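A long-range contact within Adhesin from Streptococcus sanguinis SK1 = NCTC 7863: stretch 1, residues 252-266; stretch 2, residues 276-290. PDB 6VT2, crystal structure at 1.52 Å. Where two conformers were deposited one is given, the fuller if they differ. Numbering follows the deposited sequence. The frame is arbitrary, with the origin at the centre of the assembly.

Stretch 1, residues 252-266: TLLGLGFTFNTPNIN
Stretch 2 276-290: PLVTTIRGTIPKSLP

The apolar centre of the contact is the ring of Phe258 (chi1 -79°, chi2 65°), which lies against the chain of stretch 2 at Gly283. Gly283 CA sits 3.5 Å from the centroid of the Phe258 ring, 12° off its normal, a CH-pi contact over the face. Glycine suits this place because an ideal CB on Gly283 would point toward stretch 1 and fall 2.3 Å from Phe258 CG; its backbone is almost fully extended (phi/psi 172/-174). At the edge of the same ring Ile281 CG2 lies 3.8 Å from Phe258 CD2, while Ile285 CD1 approaches Phe258 CZ at 3.6 Å.

Leu253, in the helix that opens stretch 1, and Leu256, just before Gly257, add apolar side chains. Leu253 (t, p) brings CD2 to 3.8 Å from Ile281 CG2. Leu256 (m, t) points toward stretch 2, and its CD1 packs 3.8 Å from Ile285 CD1 and 3.7 Å from Leu289 CD1. Ile285 is m, m and Leu289 m, t; Leu289 closes a type I turn that starts at Pro286 (Leu289 N to Pro286 O, 3.0 Å), and its side chain points toward stretch 1. Gly257 leaves the helix in a Schellman motif with phi/psi 97/18, angles at which a CB would jam against the preceding carbonyl, and the chain then extends through Phe258 (-79/158).

Strand 259-261 (phi -122 to -130, psi 117 to 153) runs antiparallel to the strand that begins at Leu277 (residues 278-282, phi -105 to -128, psi 124 to 135), at 164° between directions and 4.7 Å at closest approach. Thr259 pairs with Arg282 and Asn261 with Thr280, each at CA-CA 5.3 Å; Phe260 faces Ile281 in a non-hydrogen-bonded pair at CA-CA 4.6 Å. The four backbone bonds are Thr259 N to Arg282 O (2.8 Å), Arg282 N to Thr259 O (2.9 Å), Asn261 N to Thr280 O (2.8 Å) and Thr280 N to Asn261 O (2.8 Å). Between them, Ile281 CA lies 3.3 Å from Thr259 O and Phe260 CA 3.4 Å from Thr280 O as CA-H...O contacts.

Alternation divides the side chains. Phe260 (chi1 -75°, chi2 68°) and Ile281 (m, t) share one face, where Ile281 CG1 stands 4.1 Å from the centroid of the Phe260 ring, over its face. Thr259 (p), Asn261 (t), Thr280 (m) and the extended Arg282 (t, t, t) share the other, a polar set; the end of Arg282 leads away and is bonded elsewhere in the structure.

Beyond the strand pairs, Thr262 and Thr279, both m, join hydroxyls, OG1 to OG1 at 2.8 Å. The methyl CG2 of Thr262 also meets Leu277 CD1 at 3.6 Å, and Leu277 (t, p) reaches Ile265 (t, p) with CD2 3.8 Å from Ile265 CD1. The type I turn from Thr262 to Ile265 turns stretch 1 here.

Waters finish the polar edge. One accepts from Thr284 N and donates to Leu256 O; another links Thr259 OG1 with Thr280 O; a third accepts from Asn264 N and donates to Val278 O. The two stretches together bury 813 Å² against each other, both sides summed; Phe258, Leu253, Ile281, Gly283, Ile285, Leu277 and Thr279 are buried in the assembly.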

# COMPACT_ATOMS: atom_id res chain seq x y z
N THR A 252 -33.38 -12.51 8.34
CA THR A 252 -33.82 -12.40 9.74
C THR A 252 -33.02 -11.33 10.44
O THR A 252 -33.59 -10.48 11.14
CB THR A 252 -33.67 -13.73 10.44
OG1 THR A 252 -34.55 -14.69 9.83
CG2 THR A 252 -34.04 -13.62 11.92
N LEU A 253 -31.71 -11.33 10.27
CA LEU A 253 -30.96 -10.29 10.96
C LEU A 253 -31.29 -8.92 10.42
O LEU A 253 -31.41 -7.95 11.18
CB LEU A 253 -29.46 -10.54 10.86
CG LEU A 253 -28.61 -9.81 11.86
CD1 LEU A 253 -28.78 -10.51 13.19
CD2 LEU A 253 -27.15 -9.74 11.47
N LEU A 254 -31.44 -8.79 9.10
CA LEU A 254 -31.89 -7.50 8.58
C LEU A 254 -33.20 -7.07 9.23
O LEU A 254 -33.41 -5.89 9.49
CB LEU A 254 -32.07 -7.54 7.06
CG LEU A 254 -30.79 -7.68 6.28
CD1 LEU A 254 -31.12 -7.69 4.79
CD2 LEU A 254 -29.82 -6.62 6.58
N GLY A 255 -34.08 -8.00 9.46
CA GLY A 255 -35.38 -7.72 10.03
C GLY A 255 -35.32 -7.16 11.42
O GLY A 255 -36.23 -6.45 11.85
N LEU A 256 -34.27 -7.48 12.13
CA LEU A 256 -34.05 -6.92 13.44
C LEU A 256 -33.47 -5.53 13.39
O LEU A 256 -33.26 -4.94 14.45
CB LEU A 256 -33.07 -7.79 14.23
CG LEU A 256 -33.50 -9.20 14.56
CD1 LEU A 256 -32.38 -9.91 15.37
CD2 LEU A 256 -34.78 -9.15 15.32
N GLY A 257 -33.14 -5.02 12.22
CA GLY A 257 -32.59 -3.70 12.08
C GLY A 257 -31.09 -3.65 11.97
O GLY A 257 -30.53 -2.58 12.13
N PHE A 258 -30.42 -4.77 11.65
CA PHE A 258 -28.99 -4.74 11.47
C PHE A 258 -28.62 -4.21 10.11
O PHE A 258 -29.40 -4.28 9.16
CB PHE A 258 -28.43 -6.16 11.58
CG PHE A 258 -28.30 -6.63 12.97
CD1 PHE A 258 -29.40 -6.82 13.80
CD2 PHE A 258 -27.05 -6.90 13.47
CE1 PHE A 258 -29.21 -7.29 15.11
CE2 PHE A 258 -26.88 -7.36 14.77
CZ PHE A 258 -27.96 -7.51 15.61
N THR A 259 -27.39 -3.72 10.02
CA THR A 259 -26.81 -3.32 8.76
C THR A 259 -25.55 -4.09 8.50
O THR A 259 -24.88 -4.54 9.42
CB THR A 259 -26.50 -1.82 8.69
OG1 THR A 259 -25.50 -1.50 9.67
CG2 THR A 259 -27.75 -1.01 8.91
N PHE A 260 -25.25 -4.24 7.21
CA PHE A 260 -24.07 -4.93 6.70
C PHE A 260 -23.38 -3.93 5.79
O PHE A 260 -23.95 -3.46 4.90
CB PHE A 260 -24.40 -6.14 5.84
CG PHE A 260 -24.87 -7.33 6.61
CD1 PHE A 260 -26.08 -7.32 7.26
CD2 PHE A 260 -24.14 -8.49 6.64
CE1 PHE A 260 -26.51 -8.41 7.98
CE2 PHE A 260 -24.57 -9.57 7.36
CZ PHE A 260 -25.74 -9.51 8.04
N ASN A 261 -22.20 -3.55 6.15
CA ASN A 261 -21.49 -2.57 5.29
C ASN A 261 -20.02 -3.05 4.95
O ASN A 261 -19.16 -3.54 5.79
CB ASN A 261 -21.42 -1.21 5.96
CG ASN A 261 -20.82 -0.16 5.03
OD1 ASN A 261 -19.75 0.34 5.30
ND2 ASN A 261 -21.50 0.17 3.95
N THR A 262 -19.73 -3.13 3.66
CA THR A 262 -18.41 -3.60 3.20
C THR A 262 -17.93 -2.53 2.32
O THR A 262 -18.04 -2.51 1.15
CB THR A 262 -18.48 -4.84 2.34
OG1 THR A 262 -19.24 -5.73 3.14
CG2 THR A 262 -17.12 -5.38 1.98
N PRO A 263 -17.40 -1.29 2.87
CA PRO A 263 -17.24 -0.05 2.08
C PRO A 263 -16.18 -0.14 0.99
O PRO A 263 -16.24 0.64 0.03
CB PRO A 263 -16.86 1.00 3.14
CG PRO A 263 -16.34 0.18 4.30
CD PRO A 263 -17.07 -1.11 4.31
N ASN A 264 -15.22 -1.06 1.10
CA ASN A 264 -14.17 -1.14 0.09
C ASN A 264 -14.41 -2.21 -0.99
O ASN A 264 -13.49 -2.55 -1.75
CB ASN A 264 -12.83 -1.39 0.78
CG ASN A 264 -12.37 -0.20 1.59
OD1 ASN A 264 -13.05 0.82 1.63
ND2 ASN A 264 -11.24 -0.34 2.25
N ILE A 265 -15.62 -2.71 -1.09
CA ILE A 265 -15.91 -3.84 -1.96
C ILE A 265 -15.57 -3.58 -3.42
O ILE A 265 -15.15 -4.50 -4.13
CB ILE A 265 -17.39 -4.24 -1.78
CG1 ILE A 265 -17.68 -5.50 -2.55
CG2 ILE A 265 -18.34 -3.13 -2.23
CD1 ILE A 265 -16.96 -6.70 -2.08
N ASN A 266 -15.68 -2.34 -3.87
CA ASN A 266 -15.46 -1.99 -5.29
C ASN A 266 -14.07 -1.42 -5.51
O ASN A 266 -13.80 -1.05 -6.61
CB ASN A 266 -16.53 -1.02 -5.76
CG ASN A 266 -17.93 -1.59 -5.68
OD1 ASN A 266 -18.13 -2.78 -5.81
ND2 ASN A 266 -18.90 -0.76 -5.35
N PRO A 276 -7.11 -6.83 4.86
CA PRO A 276 -8.26 -7.56 4.34
C PRO A 276 -9.46 -6.66 4.09
O PRO A 276 -9.59 -5.54 4.60
CB PRO A 276 -8.57 -8.55 5.45
CG PRO A 276 -8.10 -7.82 6.72
CD PRO A 276 -6.86 -7.11 6.28
N LEU A 277 -10.35 -7.21 3.29
CA LEU A 277 -11.66 -6.60 3.13
C LEU A 277 -12.46 -6.81 4.41
O LEU A 277 -12.53 -7.92 4.94
CB LEU A 277 -12.36 -7.26 1.98
CG LEU A 277 -13.72 -6.72 1.59
CD1 LEU A 277 -13.60 -5.31 1.09
CD2 LEU A 277 -14.38 -7.61 0.58
N VAL A 278 -13.16 -5.78 4.83
CA VAL A 278 -13.84 -5.83 6.13
C VAL A 278 -15.30 -5.56 5.88
O VAL A 278 -15.66 -4.53 5.30
CB VAL A 278 -13.28 -4.79 7.11
CG1 VAL A 278 -14.04 -4.82 8.46
CG2 VAL A 278 -11.80 -5.01 7.39
N THR A 279 -16.15 -6.48 6.33
CA THR A 279 -17.60 -6.31 6.37
C THR A 279 -17.94 -6.05 7.84
O THR A 279 -17.51 -6.81 8.72
CB THR A 279 -18.36 -7.54 5.88
OG1 THR A 279 -18.04 -7.83 4.50
CG2 THR A 279 -19.85 -7.31 6.03
N THR A 280 -18.65 -4.97 8.12
CA THR A 280 -19.10 -4.66 9.48
C THR A 280 -20.58 -4.90 9.56
O THR A 280 -21.34 -4.46 8.70
CB THR A 280 -18.79 -3.24 9.83
OG1 THR A 280 -17.36 -3.06 9.82
CG2 THR A 280 -19.24 -2.91 11.24
N ILE A 281 -20.96 -5.70 10.52
CA ILE A 281 -22.33 -6.00 10.86
C ILE A 281 -22.63 -5.23 12.12
O ILE A 281 -21.96 -5.41 13.12
CB ILE A 281 -22.53 -7.50 11.07
CG1 ILE A 281 -22.12 -8.32 9.83
CG2 ILE A 281 -23.96 -7.76 11.41
CD1 ILE A 281 -22.22 -9.79 9.99
N ARG A 282 -23.66 -4.41 12.09
CA ARG A 282 -24.03 -3.56 13.22
C ARG A 282 -25.50 -3.75 13.54
O ARG A 282 -26.36 -3.68 12.66
CB ARG A 282 -23.74 -2.15 12.83
CG ARG A 282 -24.18 -1.11 13.90
CD ARG A 282 -23.90 0.30 13.44
NE ARG A 282 -24.39 1.18 14.49
CZ ARG A 282 -24.24 2.50 14.50
NH1 ARG A 282 -24.73 3.19 15.54
NH2 ARG A 282 -23.62 3.12 13.46
N GLY A 283 -25.79 -3.90 14.81
CA GLY A 283 -27.17 -3.90 15.21
C GLY A 283 -27.34 -4.26 16.66
O GLY A 283 -26.36 -4.51 17.36
N THR A 284 -28.60 -4.40 17.07
CA THR A 284 -28.97 -4.75 18.42
C THR A 284 -29.87 -5.97 18.40
O THR A 284 -30.92 -5.94 17.77
CB THR A 284 -29.68 -3.58 19.08
OG1 THR A 284 -28.83 -2.43 19.08
CG2 THR A 284 -30.01 -3.89 20.57
N ILE A 285 -29.49 -6.99 19.13
CA ILE A 285 -30.42 -8.05 19.43
C ILE A 285 -31.37 -7.54 20.49
O ILE A 285 -30.93 -7.28 21.62
CB ILE A 285 -29.67 -9.29 19.90
CG1 ILE A 285 -28.72 -9.83 18.85
CG2 ILE A 285 -30.66 -10.40 20.33
CD1 ILE A 285 -29.33 -10.23 17.53
N PRO A 286 -32.64 -7.35 20.20
CA PRO A 286 -33.55 -6.87 21.25
C PRO A 286 -33.87 -7.92 22.28
O PRO A 286 -33.71 -9.12 22.05
CB PRO A 286 -34.80 -6.49 20.47
CG PRO A 286 -34.80 -7.52 19.31
CD PRO A 286 -33.35 -7.69 18.94
N LYS A 287 -34.30 -7.45 23.45
CA LYS A 287 -34.49 -8.38 24.55
C LYS A 287 -35.60 -9.37 24.27
O LYS A 287 -35.66 -10.40 24.94
CB LYS A 287 -34.75 -7.64 25.85
CG LYS A 287 -36.10 -6.91 25.93
CD LYS A 287 -36.30 -6.20 27.24
CE LYS A 287 -37.77 -5.79 27.37
NZ LYS A 287 -37.98 -4.94 28.58
N SER A 288 -36.45 -9.08 23.28
CA SER A 288 -37.49 -10.03 22.90
C SER A 288 -36.91 -11.34 22.40
O SER A 288 -37.65 -12.34 22.36
CB SER A 288 -38.38 -9.47 21.84
OG SER A 288 -37.59 -9.14 20.72
N LEU A 289 -35.62 -11.37 21.99
CA LEU A 289 -34.91 -12.62 21.73
C LEU A 289 -34.19 -13.06 23.00
O LEU A 289 -33.24 -12.39 23.42
CB LEU A 289 -33.91 -12.44 20.60
CG LEU A 289 -34.61 -12.19 19.26
CD1 LEU A 289 -33.59 -12.00 18.21
CD2 LEU A 289 -35.55 -13.32 18.84
N PRO A 290 -34.52 -14.21 23.55
CA PRO A 290 -33.81 -14.69 24.72
C PRO A 290 -32.46 -15.28 24.37
O PRO A 290 -32.24 -15.84 23.30
CB PRO A 290 -34.73 -15.78 25.26
CG PRO A 290 -35.51 -16.23 24.10
CD PRO A 290 -35.69 -15.02 23.22
O HOH W 1 -30.49 -3.51 15.11
O HOH W 2 -32.97 -4.09 17.71
O HOH W 3 -22.78 -2.13 9.33
O HOH W 4 -14.61 -2.79 3.35
O HOH W 5 -10.10 -3.27 2.07